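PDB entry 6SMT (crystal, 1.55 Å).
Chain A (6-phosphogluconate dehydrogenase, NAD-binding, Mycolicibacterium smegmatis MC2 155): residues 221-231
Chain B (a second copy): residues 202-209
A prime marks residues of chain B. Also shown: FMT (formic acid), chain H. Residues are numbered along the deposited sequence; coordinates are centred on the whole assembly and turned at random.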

# COMPACT_ATOMS: atom_id res chain seq x y z
N ILE A 221 -6.03 -9.78 -0.29
CA ILE A 221 -5.85 -9.67 1.16
C ILE A 221 -6.79 -8.64 1.73
O ILE A 221 -7.43 -8.90 2.75
CB ILE A 221 -4.36 -9.42 1.47
CG1 ILE A 221 -3.58 -10.71 1.16
CG2 ILE A 221 -4.20 -9.01 2.90
CD1 ILE A 221 -2.07 -10.57 1.20
N PHE A 222 -6.86 -7.48 1.09
CA PHE A 222 -7.77 -6.43 1.55
C PHE A 222 -9.23 -6.92 1.51
O PHE A 222 -9.98 -6.58 2.41
CB PHE A 222 -7.55 -5.17 0.71
CG PHE A 222 -6.26 -4.41 0.91
CD1 PHE A 222 -5.32 -4.72 1.86
CD2 PHE A 222 -5.99 -3.33 0.09
CE1 PHE A 222 -4.14 -4.01 2.01
CE2 PHE A 222 -4.80 -2.61 0.24
CZ PHE A 222 -3.91 -2.93 1.20
N THR A 223 -9.62 -7.63 0.44
CA THR A 223 -11.00 -8.15 0.35
C THR A 223 -11.31 -8.98 1.58
O THR A 223 -12.38 -8.82 2.22
CB THR A 223 -11.14 -8.97 -0.92
OG1 THR A 223 -11.05 -8.02 -1.97
CG2 THR A 223 -12.48 -9.68 -0.98
N GLU A 224 -10.37 -9.87 1.92
CA GLU A 224 -10.59 -10.77 3.08
C GLU A 224 -10.58 -9.99 4.36
O GLU A 224 -11.44 -10.25 5.25
CB GLU A 224 -9.59 -11.91 3.09
CG GLU A 224 -9.91 -12.83 4.28
CD GLU A 224 -9.12 -14.09 4.41
OE1 GLU A 224 -8.35 -14.46 3.44
OE2 GLU A 224 -9.23 -14.69 5.53
N VAL A 225 -9.68 -9.04 4.55
CA VAL A 225 -9.68 -8.27 5.79
C VAL A 225 -11.01 -7.53 5.95
O VAL A 225 -11.55 -7.45 7.04
CB VAL A 225 -8.46 -7.35 5.86
CG1 VAL A 225 -8.60 -6.30 6.93
CG2 VAL A 225 -7.17 -8.17 5.96
N ALA A 226 -11.45 -6.88 4.89
CA ALA A 226 -12.70 -6.10 4.97
C ALA A 226 -13.86 -7.03 5.36
O ALA A 226 -14.70 -6.62 6.13
CB ALA A 226 -12.91 -5.47 3.62
N GLN A 227 -13.91 -8.21 4.78
CA GLN A 227 -15.03 -9.15 5.08
C GLN A 227 -14.94 -9.56 6.54
O GLN A 227 -15.94 -9.61 7.24
CB GLN A 227 -15.00 -10.34 4.16
CG GLN A 227 -16.24 -11.24 4.38
CD GLN A 227 -17.53 -10.56 3.96
OE1 GLN A 227 -18.49 -10.37 4.75
NE2 GLN A 227 -17.54 -10.09 2.72
N ARG A 228 -13.75 -9.85 7.04
CA ARG A 228 -13.55 -10.23 8.45
C ARG A 228 -13.94 -9.12 9.39
O ARG A 228 -14.54 -9.40 10.42
CB ARG A 228 -12.10 -10.68 8.68
CG ARG A 228 -11.77 -12.03 8.10
CD ARG A 228 -10.33 -12.41 8.31
NE ARG A 228 -9.97 -13.77 8.13
CZ ARG A 228 -10.04 -14.70 9.07
NH1 ARG A 228 -10.63 -14.43 10.24
NH2 ARG A 228 -9.51 -15.88 8.79
N VAL A 229 -13.59 -7.89 9.07
CA VAL A 229 -13.95 -6.71 9.91
C VAL A 229 -15.49 -6.59 9.90
O VAL A 229 -16.06 -6.46 10.97
CB VAL A 229 -13.25 -5.44 9.39
CG1 VAL A 229 -13.84 -4.19 9.99
CG2 VAL A 229 -11.76 -5.52 9.63
N GLU A 230 -16.14 -6.74 8.76
CA GLU A 230 -17.63 -6.66 8.74
C GLU A 230 -18.30 -7.78 9.52
O GLU A 230 -19.31 -7.52 10.21
CB GLU A 230 -18.07 -6.74 7.30
CG GLU A 230 -18.38 -5.36 6.83
CD GLU A 230 -18.79 -5.25 5.37
OE1 GLU A 230 -18.79 -6.32 4.63
OE2 GLU A 230 -19.16 -4.17 5.02
N ASP A 231 -17.84 -8.99 9.35
CA ASP A 231 -18.32 -10.23 10.02
C ASP A 231 -17.95 -10.18 11.50
O ASP A 231 -18.36 -11.07 12.22
CB ASP A 231 -17.77 -11.50 9.34
CG ASP A 231 -18.31 -11.74 7.94
OD1 ASP A 231 -19.24 -11.06 7.58
OD2 ASP A 231 -17.82 -12.65 7.24
N ILE B 202 -19.35 4.77 6.14
CA ILE B 202 -19.01 3.96 4.96
C ILE B 202 -18.49 2.60 5.42
O ILE B 202 -17.41 2.52 5.99
CB ILE B 202 -17.94 4.68 4.09
CG1 ILE B 202 -18.34 6.11 3.73
CG2 ILE B 202 -17.57 3.83 2.91
CD1 ILE B 202 -17.14 6.97 3.23
N GLU B 203 -19.30 1.55 5.23
CA GLU B 203 -18.93 0.18 5.66
C GLU B 203 -17.86 -0.32 4.70
O GLU B 203 -17.73 0.15 3.58
CB GLU B 203 -20.19 -0.65 5.72
CG GLU B 203 -21.04 -0.28 6.95
CD GLU B 203 -20.35 -0.66 8.25
OE1 GLU B 203 -20.27 -1.89 8.48
OE2 GLU B 203 -19.68 0.18 8.94
N PRO B 204 -17.09 -1.34 5.14
CA PRO B 204 -16.00 -1.84 4.32
C PRO B 204 -16.49 -2.27 2.96
O PRO B 204 -15.83 -2.02 1.95
CB PRO B 204 -15.45 -3.01 5.18
CG PRO B 204 -15.70 -2.55 6.58
CD PRO B 204 -17.06 -1.86 6.51
N SER B 205 -17.64 -2.93 2.89
CA SER B 205 -18.16 -3.41 1.58
C SER B 205 -18.41 -2.26 0.60
O SER B 205 -18.26 -2.48 -0.60
CB SER B 205 -19.40 -4.23 1.73
OG SER B 205 -20.36 -3.54 2.46
N GLU B 206 -18.75 -1.09 1.12
CA GLU B 206 -19.02 0.08 0.25
C GLU B 206 -17.68 0.72 -0.16
O GLU B 206 -17.56 1.20 -1.34
CB GLU B 206 -19.93 1.09 0.92
CG GLU B 206 -20.34 2.19 -0.02
CD GLU B 206 -21.32 3.18 0.59
OE1 GLU B 206 -21.46 3.26 1.82
OE2 GLU B 206 -21.80 3.99 -0.23
N LEU B 207 -16.69 0.69 0.70
CA LEU B 207 -15.37 1.26 0.31
C LEU B 207 -14.62 0.39 -0.67
O LEU B 207 -13.88 0.90 -1.49
CB LEU B 207 -14.53 1.43 1.58
CG LEU B 207 -13.28 2.27 1.39
CD1 LEU B 207 -13.65 3.76 1.20
CD2 LEU B 207 -12.35 2.12 2.55
N MET B 208 -14.82 -0.94 -0.60
CA MET B 208 -13.87 -1.83 -1.26
C MET B 208 -13.73 -1.63 -2.75
O MET B 208 -12.62 -1.71 -3.27
CB MET B 208 -14.21 -3.31 -0.96
CG MET B 208 -13.75 -3.74 0.35
SD MET B 208 -12.01 -3.28 0.74
CE MET B 208 -11.12 -4.06 -0.43
N PRO B 209 -14.78 -1.40 -3.58
CA PRO B 209 -14.53 -1.17 -5.01
C PRO B 209 -13.55 -0.04 -5.25
O PRO B 209 -12.71 -0.08 -6.14
CB PRO B 209 -15.93 -0.95 -5.53
CG PRO B 209 -16.88 -1.62 -4.57
CD PRO B 209 -16.21 -1.45 -3.22
C FMT H . -9.53 -9.07 -4.80
O1 FMT H . -10.61 -9.48 -4.40
O2 FMT H . -9.07 -9.11 -6.04
O HOH W 1 -21.46 -3.74 7.37

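Two helices from two copies of the protein meet nearly antiparallel, at 164°, with axes 9.6 Å apart at closest approach, and the two stretches bury 330 Å² between them, both sides summed. The face chain A offers is spaced as a helix dictates: Phe222, Ala226, Val229 and Glu230 come round to the partner, while Ile221, Glu224 and Arg228 stay out of reach.

Phe222, buried, opens the contact with its base rather than its ring. CA-to-CB points toward chain B, but the end of the side chain leads away, so CB is what meets Met208′ CE, at 3.9 Å. Thr223 is exposed, its CA-to-CB bond pointing sideways, with its backbone N 4.0 Å from Met208′ CE. The buried methionine, m at all three chi angles, curls its flexible thioether against Phe222 and Thr223.

At Ala226 the backbones come closest, Ala226 CA lying 5.4 Å from Pro204′ CA. A single methyl suits so narrow a gap: Ala226 CB touches Pro204′ CB at 3.9 Å and Met208′ SD at 3.7 Å, all three residues buried. Val229 extends the apolar strip, with CG1 4.2 Å from Pro204′ CG. Proline is a compact greasy surface, and in a first turn its lack of an N-H costs the helix nothing.

Glu230 closes the contact with polarity. CA-to-CB starts out sideways; with chi1 at -101°, between wells, and chi2 extended at 178°, the carboxylate comes nearer to the start of the partner helix. There Glu230 OE2 accepts two hydrogen bonds from exposed Ser205′, from N at 2.9 Å and from OG at 2.9 Å. A first-turn amide has no carbonyl a turn earlier to bond, so an acidic side chain from the other subunit fits. Glu203′ OE1 lies 4.3 Å from Glu230 OE2, and one water donates to both, weakly to Glu230.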